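Local coordinates for protein rhamnosidase B (Bacillus sp., PDB 2OKX) that hydrolyses alpha-L-rhamnosidic bonds, releasing terminal L-rhamnose from glycosides, probably with inversion at the anomeric carbon as in other family 78 enzymes, at residues R365-A370 with E378-W383; S269-D274 with R288-N293; L819-I824 with S874-V879. All blocks are in the same frame, centred on the assembly; numbering follows the deposited sequence.

Contact 1 of 3, residues R365-A370 with E378-W383; sequences RALPEA and EAFASW
Leu367 and Phe380 meet in a CH-pi contact that joins helix 362-370 to the returning loop 378-383 on the outside of the D2 beta sandwich. The helix lies outside the sheets, and the chain turns back through 378-383 before entering strand 384-386. The two side chains slide past each other in opposite directions. Leu367 CD1 thereby comes to lie over one face of the phenyl ring, 3.6 Å from its centroid and 24° off the ring normal. The methyl is displaced toward the rim on the CD2 side, and CD1 approaches Phe380 CD2 to 3.3 Å. With chi1 at -175°, Leu367 turns CG away from the backbone N, and chi2 then brings CD1 over the ring. Phe380 carries its CG anti to the carbonyl carbon (chi1 -64°), which sends the ring across to the helix. Ala370, three residues after Leu367 on the same helix, reaches the same ring at its edge, its CB 3.9 Å from Phe380 CZ. Alanine's short side chain lets the helix backbone come close to the ring edge while CB still touches it.

Leucine's branched end suits a buried site lined by apolar groups: it also touches Tyr245, Ile340, Phe343 and Leu377, so the residue joins helix, loop and sheet. The helix is kinked at Pro368, whose N carries no hydrogen for a bond to the preceding turn, but regular bonding returns where Ala370 N meets Ala366 O at 2.9 Å. On the loop side, Trp383 bonds Asp363 of the helix through its side chain and Gly341, beside strand 338-340, through its backbone, while its side chain rests on Ile340 of that strand. The turn leading into it closes where Trp383 N bonds Phe380 O at 2.7 Å.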
loop_
_atom_site.group_PDB
_atom_site.type_symbol
_atom_site.label_atom_id
_atom_site.label_comp_id
_atom_site.label_asym_id
_atom_site.label_seq_id
_atom_site.Cartn_x
_atom_site.Cartn_y
_atom_site.Cartn_z
ATOM N N ARG A 365 34.387 -10.093 -11.139
ATOM C CA ARG A 365 35.306 -8.962 -11.262
ATOM C C ARG A 365 36.053 -8.860 -12.589
ATOM O O ARG A 365 36.344 -7.762 -13.061
ATOM C CB ARG A 365 36.327 -8.996 -10.121
ATOM C CG ARG A 365 35.742 -8.712 -8.749
ATOM C CD ARG A 365 35.245 -7.281 -8.646
ATOM N NE ARG A 365 34.678 -6.998 -7.329
ATOM C CZ ARG A 365 34.240 -5.805 -6.941
ATOM N NH1 ARG A 365 34.303 -4.772 -7.771
ATOM N NH2 ARG A 365 33.743 -5.642 -5.722
ATOM N N ALA A 366 36.371 -9.999 -13.189
ATOM C CA ALA A 366 37.109 -10.003 -14.449
ATOM C C ALA A 366 36.211 -9.958 -15.678
ATOM O O ALA A 366 36.512 -9.271 -16.652
ATOM C CB ALA A 366 38.002 -11.238 -14.516
ATOM N N LEU A 367 35.105 -10.689 -15.611
ATOM C CA LEU A 367 34.154 -10.809 -16.711
ATOM C C LEU A 367 33.920 -9.615 -17.632
ATOM O O LEU A 367 34.109 -9.723 -18.847
ATOM C CB LEU A 367 32.809 -11.303 -16.176
ATOM C CG LEU A 367 31.718 -11.599 -17.205
ATOM C CD1 LEU A 367 32.293 -12.316 -18.410
ATOM C CD2 LEU A 367 30.642 -12.440 -16.546
ATOM N N PRO A 368 33.509 -8.462 -17.082
ATOM C CA PRO A 368 33.267 -7.304 -17.949
ATOM C C PRO A 368 34.328 -7.091 -19.025
ATOM O O PRO A 368 34.047 -7.197 -20.219
ATOM C CB PRO A 368 33.204 -6.146 -16.959
ATOM C CG PRO A 368 32.618 -6.784 -15.755
ATOM C CD PRO A 368 33.399 -8.078 -15.665
ATOM N N GLU A 369 35.549 -6.798 -18.596
ATOM C CA GLU A 369 36.643 -6.554 -19.523
ATOM C C GLU A 369 37.220 -7.823 -20.156
ATOM O O GLU A 369 37.814 -7.768 -21.230
ATOM C CB GLU A 369 37.756 -5.773 -18.817
ATOM C CG GLU A 369 37.412 -4.311 -18.505
ATOM C CD GLU A 369 36.411 -4.141 -17.364
ATOM O OE1 GLU A 369 36.003 -2.987 -17.098
ATOM O OE2 GLU A 369 36.037 -5.150 -16.727
ATOM N N ALA A 370 37.033 -8.962 -19.498
ATOM C CA ALA A 370 37.555 -10.232 -19.994
ATOM C C ALA A 370 36.727 -10.855 -21.118
ATOM O O ALA A 370 37.158 -11.825 -21.745
ATOM C CB ALA A 370 37.687 -11.218 -18.842
ATOM N N GLU A 378 32.355 -17.206 -24.005
ATOM C CA GLU A 378 32.304 -18.666 -23.922
ATOM C C GLU A 378 33.101 -19.203 -22.740
ATOM O O GLU A 378 32.762 -20.244 -22.176
ATOM C CB GLU A 378 32.839 -19.291 -25.213
ATOM C CG GLU A 378 31.948 -19.081 -26.424
ATOM C CD GLU A 378 30.570 -19.691 -26.241
ATOM O OE1 GLU A 378 30.489 -20.913 -25.990
ATOM O OE2 GLU A 378 29.572 -18.947 -26.351
ATOM N N ALA A 379 34.158 -18.488 -22.369
ATOM C CA ALA A 379 35.004 -18.893 -21.251
ATOM C C ALA A 379 34.253 -18.802 -19.923
ATOM O O ALA A 379 34.711 -19.313 -18.901
ATOM C CB ALA A 379 36.248 -18.018 -21.206
ATOM N N PHE A 380 33.098 -18.146 -19.950
ATOM C CA PHE A 380 32.270 -17.975 -18.761
ATOM C C PHE A 380 30.918 -18.653 -18.967
ATOM O O PHE A 380 29.983 -18.447 -18.197
ATOM C CB PHE A 380 32.061 -16.485 -18.493
ATOM C CG PHE A 380 33.328 -15.742 -18.167
ATOM C CD1 PHE A 380 33.862 -15.779 -16.882
ATOM C CD2 PHE A 380 33.988 -15.003 -19.144
ATOM C CE1 PHE A 380 35.036 -15.089 -16.575
ATOM C CE2 PHE A 380 35.162 -14.311 -18.846
ATOM C CZ PHE A 380 35.685 -14.354 -17.559
ATOM N N ALA A 381 30.835 -19.469 -20.013
ATOM C CA ALA A 381 29.610 -20.182 -20.369
ATOM C C ALA A 381 28.838 -20.783 -19.196
ATOM O O ALA A 381 27.606 -20.771 -19.191
ATOM C CB ALA A 381 29.934 -21.272 -21.390
ATOM N N SER A 382 29.556 -21.308 -18.208
ATOM C CA SER A 382 28.921 -21.918 -17.044
ATOM C C SER A 382 28.061 -20.928 -16.257
ATOM O O SER A 382 27.147 -21.330 -15.537
ATOM C CB SER A 382 29.983 -22.518 -16.122
ATOM O OG SER A 382 30.920 -21.533 -15.717
ATOM N N TRP A 383 28.355 -19.640 -16.394
ATOM C CA TRP A 383 27.602 -18.609 -15.684
ATOM C C TRP A 383 26.479 -17.982 -16.516
ATOM O O TRP A 383 25.585 -17.340 -15.968
ATOM C CB TRP A 383 28.541 -17.500 -15.207
ATOM C CG TRP A 383 29.522 -17.923 -14.153
ATOM C CD1 TRP A 383 30.868 -18.099 -14.308
ATOM C CD2 TRP A 383 29.239 -18.191 -12.774
ATOM N NE1 TRP A 383 31.440 -18.456 -13.112
ATOM C CE2 TRP A 383 30.463 -18.521 -12.152
ATOM C CE3 TRP A 383 28.068 -18.185 -12.001
ATOM C CZ2 TRP A 383 30.552 -18.842 -10.792
ATOM C CZ3 TRP A 383 28.156 -18.505 -10.648
ATOM C CH2 TRP A 383 29.390 -18.828 -10.059
#

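Contact 2 of 3, residues S269-D274 with R288-N293; sequences SGVWVD and RYYSLN
Val271 makes a CH-pi contact over a face of Tyr290 between the two sheets of the D2 beta sandwich: strand 271-273 belongs to one sheet and 288-294 is an outermost strand of the other. Val271 CB stands 4.3 Å from the centroid of the phenol ring, 22° off its normal, and CG2 comes to 3.7 Å from Tyr290 CE1. Two residues along, Val273 CG2 touches Leu292 CD1 at 3.9 Å. Beta-branched valines suit a strand and present compact methyls to the interior, while the longer tyrosine and leucine span the gap from the facing sheet. Gln278 lies against Val273, Tyr290 and Leu292.

Tyrosine suits its place doubly, since its ring is packed while its hydroxyl reaches a polar edge. There Arg288 NH1 bonds Tyr290 OH at 3.1 Å, nearly straight at 163°, with the hydroxyl only 8° out of the guanidinium plane. A water links Tyr290 OH, at 2.7 Å, to Val271 N. Arg288 NH1 also donates a hydrogen bond to a second water, which makes a weak bond to Ser269 O. Further out, Trp281 holds the Arg288 guanidinium by a cation-pi contact, and Ser269 OG is hydrogen-bonded to Asp304 OD1.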
loop_
_atom_site.group_PDB
_atom_site.type_symbol
_atom_site.label_atom_id
_atom_site.label_comp_id
_atom_site.label_asym_id
_atom_site.label_seq_id
_atom_site.Cartn_x
_atom_site.Cartn_y
_atom_site.Cartn_z
ATOM N N SER A 269 26.944 -1.567 -10.634
ATOM C CA SER A 269 28.023 -0.604 -10.812
ATOM C C SER A 269 28.092 0.093 -12.167
ATOM O O SER A 269 28.745 1.130 -12.290
ATOM C CB SER A 269 29.366 -1.280 -10.537
ATOM O OG SER A 269 29.620 -2.302 -11.485
ATOM N N GLY A 270 27.449 -0.466 -13.187
ATOM C CA GLY A 270 27.501 0.186 -14.482
ATOM C C GLY A 270 27.091 -0.639 -15.685
ATOM O O GLY A 270 26.556 -1.744 -15.559
ATOM N N VAL A 271 27.350 -0.079 -16.861
ATOM C CA VAL A 271 27.023 -0.713 -18.128
ATOM C C VAL A 271 28.280 -0.815 -18.991
ATOM O O VAL A 271 29.047 0.146 -19.107
ATOM C CB VAL A 271 25.962 0.109 -18.901
ATOM C CG1 VAL A 271 25.720 -0.505 -20.275
ATOM C CG2 VAL A 271 24.655 0.161 -18.106
ATOM N N TRP A 272 28.479 -1.985 -19.585
ATOM C CA TRP A 272 29.625 -2.236 -20.450
ATOM C C TRP A 272 29.147 -2.582 -21.860
ATOM O O TRP A 272 28.156 -3.295 -22.034
ATOM C CB TRP A 272 30.458 -3.404 -19.905
ATOM C CG TRP A 272 31.355 -3.054 -18.747
ATOM C CD1 TRP A 272 32.696 -2.802 -18.797
ATOM C CD2 TRP A 272 30.974 -2.921 -17.370
ATOM N NE1 TRP A 272 33.176 -2.523 -17.539
ATOM C CE2 TRP A 272 32.140 -2.589 -16.644
ATOM C CE3 TRP A 272 29.761 -3.050 -16.680
ATOM C CZ2 TRP A 272 32.130 -2.383 -15.259
ATOM C CZ3 TRP A 272 29.751 -2.845 -15.302
ATOM C CH2 TRP A 272 30.930 -2.515 -14.607
ATOM N N VAL A 273 29.857 -2.071 -22.860
ATOM C CA VAL A 273 29.539 -2.340 -24.258
ATOM C C VAL A 273 30.844 -2.747 -24.935
ATOM O O VAL A 273 31.801 -1.972 -24.970
ATOM C CB VAL A 273 28.961 -1.091 -24.961
ATOM C CG1 VAL A 273 28.752 -1.373 -26.442
ATOM C CG2 VAL A 273 27.636 -0.702 -24.311
ATOM N N ASP A 274 30.880 -3.969 -25.461
ATOM C CA ASP A 274 32.080 -4.480 -26.110
ATOM C C ASP A 274 33.243 -4.467 -25.115
ATOM O O ASP A 274 34.383 -4.193 -25.481
ATOM C CB ASP A 274 32.441 -3.627 -27.336
ATOM C CG ASP A 274 31.358 -3.642 -28.400
ATOM O OD1 ASP A 274 30.766 -4.715 -28.635
ATOM O OD2 ASP A 274 31.107 -2.585 -29.013
ATOM N N ARG A 288 18.257 6.807 -16.184
ATOM C CA ARG A 288 19.564 6.945 -16.800
ATOM C C ARG A 288 19.497 6.503 -18.252
ATOM O O ARG A 288 18.838 5.515 -18.582
ATOM C CB ARG A 288 20.621 6.129 -16.051
ATOM C CG ARG A 288 22.024 6.331 -16.617
ATOM C CD ARG A 288 23.093 5.621 -15.799
ATOM N NE ARG A 288 23.298 6.236 -14.490
ATOM C CZ ARG A 288 24.265 5.884 -13.648
ATOM N NH1 ARG A 288 25.120 4.923 -13.981
ATOM N NH2 ARG A 288 24.379 6.490 -12.471
ATOM N N TYR A 289 20.166 7.260 -19.115
ATOM C CA TYR A 289 20.210 6.954 -20.541
ATOM C C TYR A 289 21.650 7.050 -21.041
ATOM O O TYR A 289 22.380 7.971 -20.685
ATOM C CB TYR A 289 19.330 7.928 -21.333
ATOM C CG TYR A 289 17.913 8.019 -20.815
ATOM C CD1 TYR A 289 17.597 8.854 -19.740
ATOM C CD2 TYR A 289 16.905 7.225 -21.350
ATOM C CE1 TYR A 289 16.314 8.888 -19.210
ATOM C CE2 TYR A 289 15.616 7.249 -20.826
ATOM C CZ TYR A 289 15.329 8.082 -19.753
ATOM O OH TYR A 289 14.066 8.085 -19.210
ATOM N N TYR A 290 22.051 6.084 -21.858
ATOM C CA TYR A 290 23.398 6.072 -22.418
ATOM C C TYR A 290 23.309 6.252 -23.924
ATOM O O TYR A 290 22.426 5.688 -24.572
ATOM C CB TYR A 290 24.110 4.743 -22.139
ATOM C CG TYR A 290 24.446 4.471 -20.693
ATOM C CD1 TYR A 290 23.475 4.027 -19.795
ATOM C CD2 TYR A 290 25.753 4.618 -20.230
ATOM C CE1 TYR A 290 23.806 3.729 -18.467
ATOM C CE2 TYR A 290 26.091 4.325 -18.915
ATOM C CZ TYR A 290 25.119 3.881 -18.038
ATOM O OH TYR A 290 25.473 3.582 -16.740
ATOM N N SER A 291 24.229 7.037 -24.473
ATOM C CA SER A 291 24.277 7.274 -25.909
ATOM C C SER A 291 25.432 6.443 -26.455
ATOM O O SER A 291 26.557 6.539 -25.963
ATOM C CB SER A 291 24.519 8.758 -26.198
ATOM O OG SER A 291 24.459 9.016 -27.592
ATOM N N LEU A 292 25.155 5.620 -27.461
ATOM C CA LEU A 292 26.189 4.773 -28.045
ATOM C C LEU A 292 26.354 5.060 -29.531
ATOM O O LEU A 292 25.409 4.924 -30.303
ATOM C CB LEU A 292 25.833 3.294 -27.860
ATOM C CG LEU A 292 25.401 2.826 -26.467
ATOM C CD1 LEU A 292 25.080 1.342 -26.509
ATOM C CD2 LEU A 292 26.497 3.108 -25.456
ATOM N N ASN A 293 27.558 5.460 -29.923
ATOM C CA ASN A 293 27.856 5.743 -31.323
ATOM C C ASN A 293 28.538 4.486 -31.851
ATOM O O ASN A 293 29.761 4.362 -31.806
ATOM C CB ASN A 293 28.788 6.952 -31.420
ATOM C CG ASN A 293 29.016 7.398 -32.848
ATOM O OD1 ASN A 293 28.073 7.511 -33.637
ATOM N ND2 ASN A 293 30.271 7.668 -33.189
HETATM O O HOH W 1 27.267 4.252 -12.341
HETATM O O HOH W 2 28.001 2.769 -16.504
#

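Contact 3 of 3, residues L819-I824 with S874-V879; sequences LMLDDI and SSILGV
Ser875 OG is hydrogen-bonded to the carboxylate of Glu812, and against this bonded hydroxyl rests the terminal methyl of Met820, whose CE lies 3.6 Å from Ser875 OG. The contact belongs to the (alpha/alpha)6 barrel, the catalytic domain of family 78, and it joins helix 817-833 to helix 868-876. Met820 leaves its helix with CG anti to the backbone N (chi1 -177°), then bends at chi3 (-65°), so that sulfur and methyl both lie against the serine: SD is 4.0 Å from Ser875 CB. A flexible thioether can follow such a small, partly polar surface. The neighbouring pair is purely apolar. Leu821 and Ile876 reach toward each other tip to tip, with Leu821 CD2 3.7 Å from Ile876 CD1. Loop residues flank this pair, Cys896 and Asp897 against Leu821 and Leu898 against Ile876.

Around the two pairs, Met820 also touches Tyr808 of helix 801-813 and Phe871 of helix 868-876, Leu821 rests on Leu872 of the latter, and Leu877 and Val879 pack on strand 912-921 of the C-terminal sheet.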
loop_
_atom_site.group_PDB
_atom_site.type_symbol
_atom_site.label_atom_id
_atom_site.label_comp_id
_atom_site.label_asym_id
_atom_site.label_seq_id
_atom_site.Cartn_x
_atom_site.Cartn_y
_atom_site.Cartn_z
ATOM N N LEU A 819 -0.026 26.925 18.707
ATOM C CA LEU A 819 1.193 26.527 18.015
ATOM C C LEU A 819 0.877 25.335 17.113
ATOM O O LEU A 819 1.437 25.198 16.024
ATOM C CB LEU A 819 2.272 26.126 19.020
ATOM C CG LEU A 819 3.619 25.749 18.396
ATOM C CD1 LEU A 819 4.210 26.966 17.691
ATOM C CD2 LEU A 819 4.569 25.243 19.477
ATOM N N MET A 820 -0.014 24.470 17.588
ATOM C CA MET A 820 -0.429 23.296 16.834
ATOM C C MET A 820 -1.118 23.758 15.552
ATOM O O MET A 820 -0.811 23.271 14.464
ATOM C CB MET A 820 -1.391 22.443 17.669
ATOM C CG MET A 820 -1.834 21.146 17.002
ATOM S SD MET A 820 -3.320 20.439 17.770
ATOM C CE MET A 820 -2.704 20.025 19.402
ATOM N N LEU A 821 -2.044 24.705 15.680
ATOM C CA LEU A 821 -2.751 25.220 14.512
ATOM C C LEU A 821 -1.808 25.866 13.507
ATOM O O LEU A 821 -1.938 25.652 12.299
ATOM C CB LEU A 821 -3.819 26.244 14.922
ATOM C CG LEU A 821 -5.062 25.704 15.626
ATOM C CD1 LEU A 821 -6.110 26.808 15.703
ATOM C CD2 LEU A 821 -5.611 24.510 14.859
ATOM N N ASP A 822 -0.865 26.663 13.994
ATOM C CA ASP A 822 0.070 27.309 13.085
ATOM C C ASP A 822 0.953 26.296 12.374
ATOM O O ASP A 822 1.318 26.492 11.214
ATOM C CB ASP A 822 0.930 28.338 13.820
ATOM C CG ASP A 822 0.157 29.595 14.167
ATOM O OD1 ASP A 822 -0.818 29.918 13.454
ATOM O OD2 ASP A 822 0.530 30.273 15.141
ATOM N N ASP A 823 1.296 25.211 13.060
ATOM C CA ASP A 823 2.126 24.182 12.450
ATOM C C ASP A 823 1.315 23.497 11.349
ATOM O O ASP A 823 1.817 23.256 10.250
ATOM C CB ASP A 823 2.563 23.144 13.486
ATOM C CG ASP A 823 3.683 22.249 12.975
ATOM O OD1 ASP A 823 4.864 22.632 13.115
ATOM O OD2 ASP A 823 3.383 21.169 12.420
ATOM N N ILE A 824 0.059 23.179 11.651
ATOM C CA ILE A 824 -0.807 22.538 10.673
ATOM C C ILE A 824 -0.949 23.446 9.453
ATOM O O ILE A 824 -0.804 22.997 8.314
ATOM C CB ILE A 824 -2.201 22.235 11.281
ATOM C CG1 ILE A 824 -2.079 21.095 12.296
ATOM C CG2 ILE A 824 -3.196 21.860 10.184
ATOM C CD1 ILE A 824 -3.348 20.830 13.086
ATOM N N SER A 874 -10.746 17.037 18.196
ATOM C CA SER A 874 -10.411 16.766 19.594
ATOM C C SER A 874 -9.794 17.938 20.356
ATOM O O SER A 874 -10.301 18.352 21.404
ATOM C CB SER A 874 -9.480 15.551 19.689
ATOM O OG SER A 874 -8.228 15.802 19.075
ATOM N N SER A 875 -8.702 18.480 19.835
ATOM C CA SER A 875 -8.016 19.578 20.503
ATOM C C SER A 875 -8.655 20.956 20.370
ATOM O O SER A 875 -8.633 21.743 21.316
ATOM C CB SER A 875 -6.570 19.661 20.006
ATOM O OG SER A 875 -5.797 18.573 20.483
ATOM N N ILE A 876 -9.224 21.239 19.202
ATOM C CA ILE A 876 -9.812 22.549 18.907
ATOM C C ILE A 876 -11.323 22.653 19.108
ATOM O O ILE A 876 -11.791 23.479 19.896
ATOM C CB ILE A 876 -9.465 22.957 17.449
ATOM C CG1 ILE A 876 -7.968 22.744 17.203
ATOM C CG2 ILE A 876 -9.844 24.405 17.193
ATOM C CD1 ILE A 876 -7.060 23.500 18.149
ATOM N N LEU A 877 -12.089 21.845 18.384
ATOM C CA LEU A 877 -13.540 21.873 18.544
ATOM C C LEU A 877 -13.824 21.606 20.025
ATOM O O LEU A 877 -14.742 22.187 20.608
ATOM C CB LEU A 877 -14.197 20.794 17.690
ATOM C CG LEU A 877 -15.725 20.760 17.768
ATOM C CD1 LEU A 877 -16.321 22.067 17.222
ATOM C CD2 LEU A 877 -16.225 19.569 16.968
ATOM N N GLY A 878 -13.033 20.709 20.610
ATOM C CA GLY A 878 -13.161 20.401 22.026
ATOM C C GLY A 878 -13.783 19.084 22.450
ATOM O O GLY A 878 -14.062 18.903 23.633
ATOM N N VAL A 879 -13.987 18.156 21.521
ATOM C CA VAL A 879 -14.610 16.878 21.871
ATOM C C VAL A 879 -13.618 15.777 22.225
ATOM O O VAL A 879 -12.820 15.361 21.386
ATOM C CB VAL A 879 -15.504 16.354 20.721
ATOM C CG1 VAL A 879 -16.171 15.044 21.133
ATOM C CG2 VAL A 879 -16.554 17.392 20.359
#

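Contacts 1 and 2 belong to domain D2 but share no helix or strand, whereas contact 3 lies in the helical catalytic domain, its centre about 64 Å from that of contact 1 and 54 Å from that of contact 2. All three are largely buried, but contact 1 is peripheral and includes an exposed alanine. Helix and loop meet there by an aliphatic group on an aromatic face; contact 2 adds water and arginine at the polar border of a sheet-to-sheet interface; contact 3 packs apolar groups between helices, its serine hydroxyl being hydrogen-bonded elsewhere. Contacts 1 and 2 touch directly: Glu369 OE1 and Trp272 NE1, 2.9 Å apart, probably hydrogen-bond helix to strand.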